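Long-range contacts in beta-galactosidase (Geobacillus stearothermophilus, PDB 4OIF), which probably hydrolyses terminal non-reducing beta-D-galactose residues of beta-D-galactosides, as a zinc-binding homotrimer of glycoside hydrolase family 42: residues R6-T10 with Q316-L320; T253-M257 with Y271-A275; H261-P265 with K302-I306; L309-Q315 with D457-H463; T441-H445 with I472-L476. All blocks are in the same frame, centred on the assembly; numbering follows the deposited sequence.

Contact 1. Residues R6-T10 with Q316-L320; sequences RTYTT and QPFLL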
# COMPACT_ATOMS: atom_id res chain seq x y z
N ARG A 6 21.63 -3.44 -47.34
CA ARG A 6 20.36 -3.02 -46.78
C ARG A 6 19.38 -4.17 -46.74
O ARG A 6 19.38 -5.05 -47.61
CB ARG A 6 19.77 -1.86 -47.57
CG ARG A 6 20.53 -0.55 -47.43
CD ARG A 6 19.94 0.49 -48.35
NE ARG A 6 20.49 1.82 -48.12
CZ ARG A 6 21.60 2.29 -48.69
NH1 ARG A 6 22.30 1.53 -49.53
NH2 ARG A 6 22.01 3.52 -48.42
N THR A 7 18.55 -4.19 -45.70
CA THR A 7 17.48 -5.17 -45.60
C THR A 7 16.19 -4.43 -45.26
O THR A 7 16.00 -3.98 -44.13
CB THR A 7 17.80 -6.24 -44.55
OG1 THR A 7 17.91 -5.63 -43.27
CG2 THR A 7 19.12 -6.95 -44.87
N TYR A 8 15.32 -4.29 -46.25
CA TYR A 8 14.09 -3.51 -46.09
C TYR A 8 12.98 -4.32 -45.41
O TYR A 8 12.73 -5.47 -45.78
CB TYR A 8 13.60 -3.00 -47.44
CG TYR A 8 14.56 -2.03 -48.12
CD1 TYR A 8 14.37 -0.66 -48.03
CD2 TYR A 8 15.65 -2.50 -48.85
CE1 TYR A 8 15.24 0.23 -48.65
CE2 TYR A 8 16.52 -1.62 -49.47
CZ TYR A 8 16.31 -0.26 -49.37
OH TYR A 8 17.17 0.62 -49.99
N THR A 9 12.32 -3.72 -44.43
CA THR A 9 11.31 -4.45 -43.67
C THR A 9 9.92 -4.24 -44.27
O THR A 9 9.02 -5.06 -44.06
CB THR A 9 11.31 -4.06 -42.17
OG1 THR A 9 11.12 -2.64 -42.03
CG2 THR A 9 12.62 -4.47 -41.50
N THR A 10 9.74 -3.15 -45.01
CA THR A 10 8.50 -2.92 -45.74
C THR A 10 8.80 -2.48 -47.16
O THR A 10 9.96 -2.32 -47.55
CB THR A 10 7.60 -1.83 -45.10
OG1 THR A 10 7.95 -0.54 -45.61
CG2 THR A 10 7.75 -1.82 -43.61
N GLN A 316 17.64 -6.85 -37.77
CA GLN A 316 17.21 -6.08 -38.93
C GLN A 316 16.62 -4.77 -38.39
O GLN A 316 16.43 -4.63 -37.18
CB GLN A 316 16.19 -6.87 -39.75
CG GLN A 316 14.90 -7.10 -38.98
CD GLN A 316 13.82 -7.83 -39.77
OE1 GLN A 316 14.08 -8.40 -40.84
NE2 GLN A 316 12.60 -7.81 -39.25
N PRO A 317 16.32 -3.79 -39.27
CA PRO A 317 15.71 -2.58 -38.71
C PRO A 317 14.37 -2.87 -38.00
O PRO A 317 13.66 -3.80 -38.40
CB PRO A 317 15.48 -1.70 -39.93
CG PRO A 317 16.46 -2.19 -40.94
CD PRO A 317 16.58 -3.66 -40.71
N PHE A 318 14.05 -2.10 -36.97
CA PHE A 318 12.76 -2.24 -36.30
C PHE A 318 11.89 -1.03 -36.60
O PHE A 318 12.33 -0.07 -37.21
CB PHE A 318 12.94 -2.42 -34.79
CG PHE A 318 13.39 -1.17 -34.06
CD1 PHE A 318 14.74 -0.90 -33.90
CD2 PHE A 318 12.45 -0.29 -33.53
CE1 PHE A 318 15.16 0.25 -33.23
CE2 PHE A 318 12.86 0.86 -32.86
CZ PHE A 318 14.22 1.13 -32.71
N LEU A 319 10.64 -1.07 -36.18
CA LEU A 319 9.75 0.05 -36.41
C LEU A 319 9.23 0.60 -35.09
O LEU A 319 8.58 -0.09 -34.32
CB LEU A 319 8.60 -0.37 -37.34
CG LEU A 319 9.01 -0.74 -38.78
CD1 LEU A 319 7.92 -1.50 -39.53
CD2 LEU A 319 9.47 0.47 -39.59
N LEU A 320 9.55 1.86 -34.81
CA LEU A 320 8.91 2.54 -33.71
C LEU A 320 7.45 2.70 -34.09
O LEU A 320 7.13 3.42 -35.04
CB LEU A 320 9.55 3.89 -33.43
CG LEU A 320 8.92 4.65 -32.27
CD1 LEU A 320 9.07 3.84 -31.00
CD2 LEU A 320 9.55 6.04 -32.12

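Contact 2. Residues T253-M257 with Y271-A275; sequences TTNFM and YSKFA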
# COMPACT_ATOMS: atom_id res chain seq x y z
N THR A 253 3.27 -7.26 -38.20
CA THR A 253 3.91 -7.01 -36.90
C THR A 253 2.88 -6.90 -35.80
O THR A 253 1.68 -6.86 -36.06
CB THR A 253 4.75 -5.72 -36.90
OG1 THR A 253 5.56 -5.69 -35.72
CG2 THR A 253 3.85 -4.50 -36.94
N THR A 254 3.36 -6.88 -34.56
CA THR A 254 2.53 -6.50 -33.42
C THR A 254 3.37 -5.60 -32.50
O THR A 254 4.58 -5.78 -32.39
CB THR A 254 1.97 -7.74 -32.67
OG1 THR A 254 1.07 -7.32 -31.63
CG2 THR A 254 3.09 -8.59 -32.06
N ASN A 255 2.75 -4.61 -31.85
CA ASN A 255 3.55 -3.65 -31.09
C ASN A 255 3.92 -4.13 -29.68
O ASN A 255 3.07 -4.56 -28.89
CB ASN A 255 2.89 -2.27 -31.04
CG ASN A 255 1.38 -2.30 -30.75
OD1 ASN A 255 0.69 -3.31 -30.97
ND2 ASN A 255 0.87 -1.17 -30.27
N PHE A 256 5.22 -4.07 -29.40
CA PHE A 256 5.81 -4.46 -28.12
C PHE A 256 5.85 -3.30 -27.14
O PHE A 256 5.76 -2.12 -27.53
CB PHE A 256 7.23 -5.00 -28.31
CG PHE A 256 7.31 -6.38 -28.93
CD1 PHE A 256 6.16 -7.09 -29.24
CD2 PHE A 256 8.55 -6.96 -29.19
CE1 PHE A 256 6.24 -8.37 -29.80
CE2 PHE A 256 8.64 -8.23 -29.76
CZ PHE A 256 7.48 -8.93 -30.06
N MET A 257 6.02 -3.62 -25.86
CA MET A 257 6.09 -2.60 -24.81
C MET A 257 7.40 -2.66 -24.02
O MET A 257 8.17 -3.62 -24.14
CB MET A 257 4.91 -2.75 -23.83
CG MET A 257 3.54 -2.56 -24.44
SD MET A 257 2.22 -3.36 -23.49
CE MET A 257 2.52 -5.08 -23.85
N TYR A 271 9.23 -12.06 -25.48
CA TYR A 271 9.33 -11.52 -26.83
C TYR A 271 10.39 -12.24 -27.66
O TYR A 271 10.36 -12.16 -28.89
CB TYR A 271 9.65 -10.03 -26.78
CG TYR A 271 8.49 -9.15 -26.41
CD1 TYR A 271 7.18 -9.57 -26.60
CD2 TYR A 271 8.71 -7.89 -25.87
CE1 TYR A 271 6.12 -8.76 -26.27
CE2 TYR A 271 7.66 -7.08 -25.53
CZ TYR A 271 6.36 -7.51 -25.73
OH TYR A 271 5.32 -6.68 -25.40
N SER A 272 11.33 -12.92 -27.02
CA SER A 272 12.37 -13.61 -27.77
C SER A 272 11.75 -14.78 -28.52
O SER A 272 12.27 -15.24 -29.53
CB SER A 272 13.50 -14.10 -26.86
OG SER A 272 13.12 -15.24 -26.13
N LYS A 273 10.60 -15.24 -28.02
CA LYS A 273 9.84 -16.31 -28.63
C LYS A 273 8.83 -15.76 -29.63
O LYS A 273 8.56 -16.39 -30.66
CB LYS A 273 9.12 -17.13 -27.54
CG LYS A 273 8.82 -18.57 -27.91
CD LYS A 273 8.13 -19.29 -26.76
CE LYS A 273 8.11 -20.80 -26.97
NZ LYS A 273 7.58 -21.14 -28.32
N PHE A 274 8.28 -14.58 -29.33
CA PHE A 274 7.21 -14.00 -30.14
C PHE A 274 7.83 -13.47 -31.45
O PHE A 274 7.21 -13.54 -32.52
CB PHE A 274 6.49 -12.87 -29.38
CG PHE A 274 5.06 -12.62 -29.83
CD1 PHE A 274 4.04 -12.46 -28.91
CD2 PHE A 274 4.72 -12.63 -31.18
CE1 PHE A 274 2.73 -12.24 -29.32
CE2 PHE A 274 3.42 -12.42 -31.60
CZ PHE A 274 2.42 -12.23 -30.66
N ALA A 275 9.06 -12.95 -31.35
CA ALA A 275 9.74 -12.34 -32.48
C ALA A 275 9.85 -13.28 -33.68
O ALA A 275 9.76 -12.85 -34.83
CB ALA A 275 11.12 -11.86 -32.06

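Contact 3. Residues H261-P265 with K302-I306; sequences HDLIP and KVGFI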
# COMPACT_ATOMS: atom_id res chain seq x y z
N HIS A 261 8.59 2.89 -15.68
CA HIS A 261 9.62 3.58 -14.88
C HIS A 261 11.03 3.41 -15.45
O HIS A 261 11.63 4.36 -15.95
CB HIS A 261 9.55 3.12 -13.41
CG HIS A 261 10.62 3.72 -12.54
ND1 HIS A 261 11.11 5.00 -12.72
CD2 HIS A 261 11.28 3.22 -11.46
CE1 HIS A 261 12.03 5.25 -11.81
NE2 HIS A 261 12.15 4.19 -11.03
N ASP A 262 11.58 2.20 -15.36
CA ASP A 262 12.97 2.00 -15.73
C ASP A 262 13.09 1.53 -17.16
O ASP A 262 14.18 1.20 -17.62
CB ASP A 262 13.65 1.00 -14.78
CG ASP A 262 14.22 1.68 -13.55
OD1 ASP A 262 14.76 2.80 -13.69
OD2 ASP A 262 14.12 1.10 -12.45
N LEU A 263 11.96 1.51 -17.87
CA LEU A 263 11.97 1.11 -19.26
C LEU A 263 12.64 -0.24 -19.43
O LEU A 263 13.58 -0.39 -20.21
CB LEU A 263 12.67 2.16 -20.12
CG LEU A 263 11.87 3.40 -20.51
CD1 LEU A 263 12.67 4.25 -21.47
CD2 LEU A 263 10.53 3.02 -21.12
N ILE A 264 12.20 -1.22 -18.65
CA ILE A 264 12.75 -2.56 -18.73
C ILE A 264 11.97 -3.34 -19.77
O ILE A 264 10.90 -2.90 -20.20
CB ILE A 264 12.71 -3.26 -17.36
CG1 ILE A 264 11.27 -3.61 -16.99
CG2 ILE A 264 13.36 -2.37 -16.31
CD1 ILE A 264 11.12 -4.21 -15.63
N PRO A 265 12.51 -4.47 -20.23
CA PRO A 265 11.71 -5.21 -21.20
C PRO A 265 10.36 -5.58 -20.63
O PRO A 265 10.26 -5.84 -19.43
CB PRO A 265 12.56 -6.46 -21.48
CG PRO A 265 13.95 -6.03 -21.17
CD PRO A 265 13.88 -5.00 -20.09
N LYS A 302 18.89 4.35 -21.16
CA LYS A 302 17.90 3.28 -20.99
C LYS A 302 17.11 3.00 -22.27
O LYS A 302 16.87 1.82 -22.66
CB LYS A 302 16.92 3.62 -19.86
CG LYS A 302 17.49 3.50 -18.46
CD LYS A 302 16.42 3.84 -17.45
CE LYS A 302 17.01 4.28 -16.14
NZ LYS A 302 15.96 4.77 -15.19
N VAL A 303 16.72 4.08 -22.94
CA VAL A 303 15.98 3.98 -24.19
C VAL A 303 16.81 3.26 -25.24
O VAL A 303 16.34 2.36 -25.94
CB VAL A 303 15.55 5.36 -24.71
CG1 VAL A 303 14.79 5.23 -26.02
CG2 VAL A 303 14.70 6.08 -23.67
N GLY A 304 18.08 3.65 -25.33
CA GLY A 304 18.99 3.04 -26.28
C GLY A 304 19.17 1.56 -26.01
O GLY A 304 19.26 0.77 -26.94
N PHE A 305 19.21 1.19 -24.73
CA PHE A 305 19.29 -0.21 -24.35
C PHE A 305 18.09 -0.97 -24.91
O PHE A 305 18.26 -2.00 -25.59
CB PHE A 305 19.36 -0.36 -22.84
CG PHE A 305 19.42 -1.80 -22.37
CD1 PHE A 305 20.64 -2.45 -22.25
CD2 PHE A 305 18.25 -2.48 -22.01
CE1 PHE A 305 20.70 -3.77 -21.80
CE2 PHE A 305 18.30 -3.80 -21.56
CZ PHE A 305 19.53 -4.45 -21.45
N ILE A 306 16.88 -0.47 -24.64
CA ILE A 306 15.72 -1.19 -25.19
C ILE A 306 15.72 -1.24 -26.72
O ILE A 306 15.39 -2.27 -27.32
CB ILE A 306 14.39 -0.58 -24.72
CG1 ILE A 306 14.23 -0.79 -23.23
CG2 ILE A 306 13.22 -1.31 -25.40
CD1 ILE A 306 13.99 -2.24 -22.85
O HOH W 1 13.07 6.56 -15.79
O HOH W 2 16.24 -0.01 -20.45

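Contact 4. Residues L309-Q315 with D457-H463; sequences LYRSLKQ and DVITKEH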
# COMPACT_ATOMS: atom_id res chain seq x y z
N LEU A 309 17.96 -3.93 -27.78
CA LEU A 309 17.33 -5.21 -27.56
C LEU A 309 16.37 -5.56 -28.71
O LEU A 309 16.48 -6.62 -29.33
CB LEU A 309 16.59 -5.22 -26.21
CG LEU A 309 15.74 -6.46 -25.91
CD1 LEU A 309 16.57 -7.74 -25.89
CD2 LEU A 309 14.99 -6.27 -24.61
N TYR A 310 15.46 -4.64 -29.02
CA TYR A 310 14.40 -4.93 -29.98
C TYR A 310 14.87 -4.95 -31.44
O TYR A 310 14.32 -5.65 -32.28
CB TYR A 310 13.24 -3.95 -29.80
CG TYR A 310 12.44 -4.22 -28.55
CD1 TYR A 310 12.54 -5.46 -27.91
CD2 TYR A 310 11.59 -3.26 -28.01
CE1 TYR A 310 11.82 -5.73 -26.77
CE2 TYR A 310 10.86 -3.53 -26.86
CZ TYR A 310 10.99 -4.76 -26.24
OH TYR A 310 10.28 -5.06 -25.09
N ARG A 311 15.91 -4.18 -31.73
CA ARG A 311 16.55 -4.29 -33.03
C ARG A 311 17.15 -5.67 -33.14
O ARG A 311 16.90 -6.39 -34.11
CB ARG A 311 17.63 -3.22 -33.23
CG ARG A 311 18.23 -3.18 -34.65
CD ARG A 311 19.57 -2.48 -34.65
NE ARG A 311 20.47 -3.12 -33.71
CZ ARG A 311 20.86 -2.60 -32.55
NH1 ARG A 311 20.43 -1.40 -32.18
NH2 ARG A 311 21.68 -3.30 -31.77
N SER A 312 17.90 -6.07 -32.12
CA SER A 312 18.62 -7.33 -32.19
C SER A 312 17.75 -8.59 -32.29
O SER A 312 18.23 -9.62 -32.75
CB SER A 312 19.57 -7.45 -31.00
OG SER A 312 20.56 -6.43 -31.04
N LEU A 313 16.49 -8.53 -31.86
CA LEU A 313 15.60 -9.71 -31.92
C LEU A 313 15.58 -10.40 -33.28
O LEU A 313 15.58 -11.63 -33.37
CB LEU A 313 14.18 -9.33 -31.54
CG LEU A 313 14.05 -9.16 -30.03
CD1 LEU A 313 12.70 -8.58 -29.68
CD2 LEU A 313 14.28 -10.51 -29.34
N LYS A 314 15.55 -9.60 -34.34
CA LYS A 314 15.52 -10.16 -35.68
C LYS A 314 16.65 -9.60 -36.53
O LYS A 314 16.65 -9.76 -37.75
CB LYS A 314 14.17 -9.92 -36.34
CG LYS A 314 13.00 -10.57 -35.60
CD LYS A 314 11.69 -10.37 -36.35
CE LYS A 314 11.64 -11.21 -37.62
NZ LYS A 314 11.34 -12.63 -37.30
N GLN A 315 17.61 -8.95 -35.87
CA GLN A 315 18.85 -8.50 -36.50
C GLN A 315 18.59 -7.78 -37.82
O GLN A 315 19.20 -8.08 -38.86
CB GLN A 315 19.79 -9.70 -36.70
CG GLN A 315 20.41 -10.24 -35.40
CD GLN A 315 21.60 -9.41 -34.91
OE1 GLN A 315 22.76 -9.68 -35.25
NE2 GLN A 315 21.32 -8.40 -34.09
N ASP A 457 24.67 -5.05 -29.39
CA ASP A 457 23.46 -5.83 -29.55
C ASP A 457 23.05 -6.34 -28.17
O ASP A 457 23.89 -6.86 -27.43
CB ASP A 457 23.68 -7.02 -30.49
CG ASP A 457 23.61 -6.64 -31.96
OD1 ASP A 457 23.49 -5.44 -32.29
OD2 ASP A 457 23.67 -7.55 -32.79
N VAL A 458 21.78 -6.20 -27.81
CA VAL A 458 21.28 -6.88 -26.62
C VAL A 458 20.52 -8.10 -27.10
O VAL A 458 19.43 -7.99 -27.64
CB VAL A 458 20.39 -5.98 -25.76
CG1 VAL A 458 19.86 -6.75 -24.56
CG2 VAL A 458 21.17 -4.76 -25.29
N ILE A 459 21.12 -9.27 -26.91
CA ILE A 459 20.64 -10.52 -27.50
C ILE A 459 19.98 -11.46 -26.51
O ILE A 459 19.97 -11.23 -25.31
CB ILE A 459 21.79 -11.29 -28.17
CG1 ILE A 459 22.79 -11.75 -27.10
CG2 ILE A 459 22.45 -10.44 -29.28
CD1 ILE A 459 23.92 -12.57 -27.63
N THR A 460 19.44 -12.54 -27.06
CA THR A 460 18.85 -13.62 -26.29
C THR A 460 19.61 -14.90 -26.59
O THR A 460 20.46 -14.90 -27.48
CB THR A 460 17.37 -13.81 -26.62
OG1 THR A 460 17.24 -14.34 -27.94
CG2 THR A 460 16.66 -12.48 -26.54
N LYS A 461 19.32 -15.97 -25.86
CA LYS A 461 19.99 -17.24 -26.10
C LYS A 461 19.62 -17.82 -27.46
O LYS A 461 20.27 -18.74 -27.94
CB LYS A 461 19.67 -18.24 -24.99
CG LYS A 461 18.21 -18.62 -24.87
CD LYS A 461 17.99 -19.49 -23.65
CE LYS A 461 16.59 -20.06 -23.60
NZ LYS A 461 15.60 -18.99 -23.35
N GLU A 462 18.59 -17.25 -28.09
CA GLU A 462 18.22 -17.59 -29.47
C GLU A 462 19.16 -16.99 -30.53
O GLU A 462 18.82 -16.96 -31.71
CB GLU A 462 16.78 -17.12 -29.77
CG GLU A 462 15.73 -17.46 -28.71
CD GLU A 462 15.48 -18.95 -28.59
OE1 GLU A 462 15.51 -19.67 -29.62
OE2 GLU A 462 15.25 -19.41 -27.45
N HIS A 463 20.32 -16.50 -30.11
CA HIS A 463 21.24 -15.82 -31.03
C HIS A 463 22.56 -16.55 -31.17
O HIS A 463 22.98 -17.29 -30.29
CB HIS A 463 21.54 -14.39 -30.57
CG HIS A 463 20.49 -13.40 -30.94
ND1 HIS A 463 19.27 -13.32 -30.30
CD2 HIS A 463 20.49 -12.42 -31.87
CE1 HIS A 463 18.55 -12.35 -30.84
NE2 HIS A 463 19.27 -11.79 -31.79
O HOH W 3 22.00 -5.56 -34.65

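Contact 5. Residues T441-H445 with I472-L476; sequences TLVQH and IAPML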
# COMPACT_ATOMS: atom_id res chain seq x y z
N THR A 441 20.52 -3.91 -13.98
CA THR A 441 21.91 -4.35 -13.87
C THR A 441 22.52 -4.47 -15.27
O THR A 441 23.63 -3.95 -15.55
CB THR A 441 22.00 -5.71 -13.12
OG1 THR A 441 21.50 -5.55 -11.79
CG2 THR A 441 23.44 -6.20 -13.04
N LEU A 442 21.79 -5.14 -16.16
CA LEU A 442 22.23 -5.17 -17.55
C LEU A 442 22.53 -3.76 -18.07
O LEU A 442 23.60 -3.53 -18.65
CB LEU A 442 21.21 -5.85 -18.43
CG LEU A 442 21.42 -7.35 -18.55
CD1 LEU A 442 21.27 -8.02 -17.20
CD2 LEU A 442 20.41 -7.89 -19.55
N VAL A 443 21.62 -2.81 -17.83
CA VAL A 443 21.86 -1.43 -18.25
C VAL A 443 23.16 -0.86 -17.63
O VAL A 443 23.88 -0.09 -18.28
CB VAL A 443 20.66 -0.53 -17.90
CG1 VAL A 443 20.92 0.90 -18.30
CG2 VAL A 443 19.42 -1.03 -18.60
N GLN A 444 23.46 -1.26 -16.40
CA GLN A 444 24.72 -0.86 -15.78
C GLN A 444 25.91 -1.37 -16.58
O GLN A 444 26.94 -0.69 -16.69
CB GLN A 444 24.84 -1.37 -14.34
CG GLN A 444 23.92 -0.68 -13.37
CD GLN A 444 23.61 0.73 -13.83
OE1 GLN A 444 24.48 1.61 -13.82
NE2 GLN A 444 22.36 0.95 -14.25
N HIS A 445 25.78 -2.56 -17.15
CA HIS A 445 26.91 -3.07 -17.92
C HIS A 445 26.97 -2.47 -19.33
O HIS A 445 28.04 -2.35 -19.93
CB HIS A 445 26.88 -4.59 -17.92
CG HIS A 445 27.23 -5.17 -16.59
ND1 HIS A 445 28.44 -5.76 -16.33
CD2 HIS A 445 26.55 -5.16 -15.41
CE1 HIS A 445 28.48 -6.14 -15.06
NE2 HIS A 445 27.35 -5.79 -14.49
N ILE A 472 28.51 -10.33 -22.74
CA ILE A 472 28.27 -9.96 -21.35
C ILE A 472 26.95 -10.55 -20.87
O ILE A 472 25.88 -10.17 -21.33
CB ILE A 472 28.26 -8.41 -21.21
CG1 ILE A 472 29.63 -7.85 -21.61
CG2 ILE A 472 27.88 -7.97 -19.79
CD1 ILE A 472 29.65 -6.34 -21.78
N ALA A 473 27.02 -11.50 -19.94
CA ALA A 473 25.83 -12.18 -19.43
C ALA A 473 25.71 -12.06 -17.91
O ALA A 473 26.05 -12.98 -17.18
CB ALA A 473 25.85 -13.65 -19.83
N PRO A 474 25.22 -10.91 -17.43
CA PRO A 474 25.15 -10.68 -15.98
C PRO A 474 23.96 -11.38 -15.32
O PRO A 474 22.88 -11.48 -15.94
CB PRO A 474 25.01 -9.16 -15.87
CG PRO A 474 25.22 -8.63 -17.25
CD PRO A 474 24.86 -9.71 -18.19
N MET A 475 24.14 -11.83 -14.07
CA MET A 475 23.04 -12.41 -13.29
C MET A 475 22.22 -13.42 -14.09
O MET A 475 20.99 -13.33 -14.12
CB MET A 475 22.12 -11.32 -12.76
CG MET A 475 22.82 -10.29 -11.92
SD MET A 475 21.67 -9.06 -11.29
CE MET A 475 20.74 -10.10 -10.16
N LEU A 476 22.90 -14.35 -14.75
CA LEU A 476 22.22 -15.37 -15.52
C LEU A 476 21.86 -16.51 -14.59
O LEU A 476 22.32 -17.64 -14.77
CB LEU A 476 23.10 -15.86 -16.67
CG LEU A 476 22.35 -16.68 -17.73
CD1 LEU A 476 21.24 -15.85 -18.37
CD2 LEU A 476 23.31 -17.20 -18.77

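Contact 1. Residues R6-T10 with Q316-L320
Thr7 and Thr9 both turn to Pro317, Thr7 meeting the ring carbon CD and Thr9 the carbonyl O. Thr7 offers oxygen: its OG1 stands 3.5 Å from Pro317 CD, and its carbonyl O lies equally close to the same carbon. Thr9 instead offers a methyl group, CG2, which rests 3.3 Å from Pro317 O. The side-chain torsion of Thr9 (chi1 56°) holds OG1 between the backbone N and carbonyl carbon and turns CG2 toward this carbonyl. The same methyl also meets the flat amide of Gln316, 4.0 Å from its CD, the two side chains crossing at a slant. The polar end of that amide is engaged elsewhere, its NE2 bonding to Asp279 O, while Thr7 OG1 is bonded to Asn408 ND2. Farther along, Thr10 CG2 touches Leu319 CD1 at 4.1 Å; Thr10 OG1 turns back to the backbone N of Ala12. The 6-10 loop precedes the first strand, 16-21, of the TIM barrel and runs beside the entry to strand 319-322. Leu319 sits about 10 Å, side chain to side chain, from Glu322, the predicted nucleophile on the same strand. With no hydrogen bond passing between the segments, the contact depends on methyl, methylene and carbonyl surfaces fitting together, and the hydroxyls of Thr7 and Thr10 spend their bonds outside this interface.

Contact 2. Residues T253-M257 with Y271-A275
At the C-terminal end of a TIM-barrel strand, 252-259, the short helix 271-274 lays an aromatic ring over the strand as it leaves the barrel. Phe256 and Tyr271 form a face-to-face stack with ring centroids 3.5 Å apart and planes inclined by only 1°. The side chains run past each other in opposite directions, placing Tyr271 CE2 and CZ over Phe256 CG and CB, and Phe256 CE2 below Tyr271 CG. Extended this way, Tyr271 carries its OH beyond the phenylalanine ring to the strand's backbone, where it accepts a hydrogen bond from Met257 N (3.2 Å, N-H...O 153°). Met257 CE approaches the same oxygen at 3.6 Å, while Met257 O lies in the plane of the tyrosine ring at its edge and is bonded to Tyr310 OH. Lower on the strand, Thr254 CG2 makes an off-centre CH-pi contact with Phe274, 4.3 Å from the ring centroid. Thr254 OG1, anti to its own N (chi1 -175°), is left to bond Val155 O. Phe274 CB adds a looser touch on Phe256 CZ at 4.1 Å. Asn255 starts away from the helix, its amide bonded to Asn157 OD1 and Glu158 N, of predicted substrate-binding and proton-donor residues. Stack and hydrogen bond together fix both the tilt of Tyr271 and the backbone N of Met257, whose side chain adjoins Glu158, so this buried pair probably helps shape the active-site wall.

Contact 3. Residues H261-P265 with K302-I306
Lys302 reaches from helix 296-312 across Asp262, its CB directed at the loop. From CB the chain leaves with CG anti to the carbonyl carbon (chi1 -74°) and runs extended, passing the backbone O of Asp262 before reaching the carboxylate. CG only grazes Asp262 O, but CD comes to 3.5 Å from it. CE then lies 3.6 Å from Asp262 OD1, and NZ closes a salt bridge to that oxygen at 2.8 Å, meeting it almost end-on. A water bonded to His261 O is also a weak partner of NZ, and Glu294 gives the ammonium a second salt bridge. Asp262 OD2 meanwhile binds Arg437 and Gln440. Beyond the lysine's base, a second water donates to both Leu263 O and Lys302 O. Leu263 CD1 packs on Val303 CG2 at 3.5 Å, and Ile306 CG1 presses close to Leu263 O at 3.1 Å. Ile306 CD1 continues to the ring of Pro265, 3.9 Å from its CD. Leu263, with positive phi (53°), and Ile264 together face Asp259 in a G1 beta bulge, where strand 264-265 folds back antiparallel on barrel strand 252-259. The leucine lies about 7 Å, side chain to side chain, from Trp330, a predicted substrate-binding residue. Two acidic partners for Lys302 and two basic ones for Asp262 make an alternating charge network, which would probably keep both groups ionised although Asp262 is buried.

Contact 4. Residues L309-Q315 with D457-H463
Asp457 is gripped by two side chains from segment 309-315, one on each carboxylate oxygen. Arg311 NH2 makes a salt bridge to OD1 at 2.9 Å, reaching it on the anti side and well out of the carboxylate plane. Gln315 NE2 bonds OD2 at 2.8 Å from above that plane, its amide standing almost perpendicular (89°) to the carboxylate. His463 NE2 donates to Ser312 O over a short 2.6 Å; the carbonyl oxygen lies in the ring plane, but the donor sits above the carbonyl plane. Apolar contact comes from Leu309 CD1, which meets Val458 CG1 at 3.7 Å. Separately, Leu309 CA makes a nearly straight CA-H...O contact with Val458 O (3.5 Å). The C-terminal part of helix 296-312, a helix of the TIM barrel, thus docks on strand 456-459, an outermost strand of the mixed sheet in the trimerisation domain, in its parallel part. Further out, a water bridges Arg311 NE and Asp457 OD1. The arginine chain, bent at chi3 (56°), lets NH1 pair with Asp308 and NH2 also bond Val456 O. Ser312 OG is bonded to Asp308 O. Behind the histidine, Thr460 OG1 shares a hydrogen bond with ND1 at 3.3 Å and accepts one from Glu462 N in an ST turn, while Ile459 CB lies over one face of the ring, toward its rim. Tyr468 OH is another partner of Asp457 OD2.

Contact 5. Residues T441-H445 with I472-L476
This is a buried helix-on-sheet contact inside the trimerisation domain, whose parallel strands belong to a glutaminase I-like alpha/beta fold. Helix 438-451 lies in the beta-alpha-beta connection from strand 413-416 to its parallel neighbour 456-459, and here it packs against strand 470-473, on the other side of 413-416, and the residues that follow it. Pro474 is the centre of the packing. Its CG lies over one face of the His445 ring in a CH-pi contact, 4.2 Å from the centroid and 16° off the ring normal. The same carbon is 4.0 Å from Leu442 CD1, so the proline ring fits between residues one helical turn apart. Leu442 crosses it at about a right angle, whereas His445 slides past in the opposite direction. Ile472 extends the apolar surface: its CG2 touches His445 CB at 4.0 Å, approaching the imidazole obliquely. A polar bond from ND1 to Tyr607 OH helps hold the ring's rotation; Thr441 O is a neighbour at the ring edge, in its plane. Thr500 of strand 496-500 touches both His445 and Pro474. After the proline the chain turns with positive phi at Met475 (46°), whose backbone N is bonded to Thr500 OG1. The methionine chain bends at chi3 and crosses Thr441 at about a right angle. There Met475 SD lies 3.5 Å from Thr441 OG1, an oxygen bonded to Arg437 O and to a glycerol molecule.

In the fold
Contacts 2 and 3 belong to the TIM barrel, contact 1 sets the N-terminal loop against it, contact 5 lies in the trimerisation domain, and contact 4 joins the two domains. Helix 296-312 carries both contacts 3 and 4, whose centres are 15 Å apart. Phe305 on it packs against Val458 of contact 4 and against Leu442 and Val443 of contact 5. Contacts 2 and 4 are tied by a probable hydrogen bond, Ala275 O to Lys314 NZ at 2.9 Å, and by Ser272 CB on Thr460 CG2 at 3.6 Å. Contact 2 is closest to the predicted catalytic site, with Met257 about 3 Å from Glu158 between side chains. Contact 1 meets contact 4 where Phe318 CD1 packs 3.8 Å from Arg311 CB.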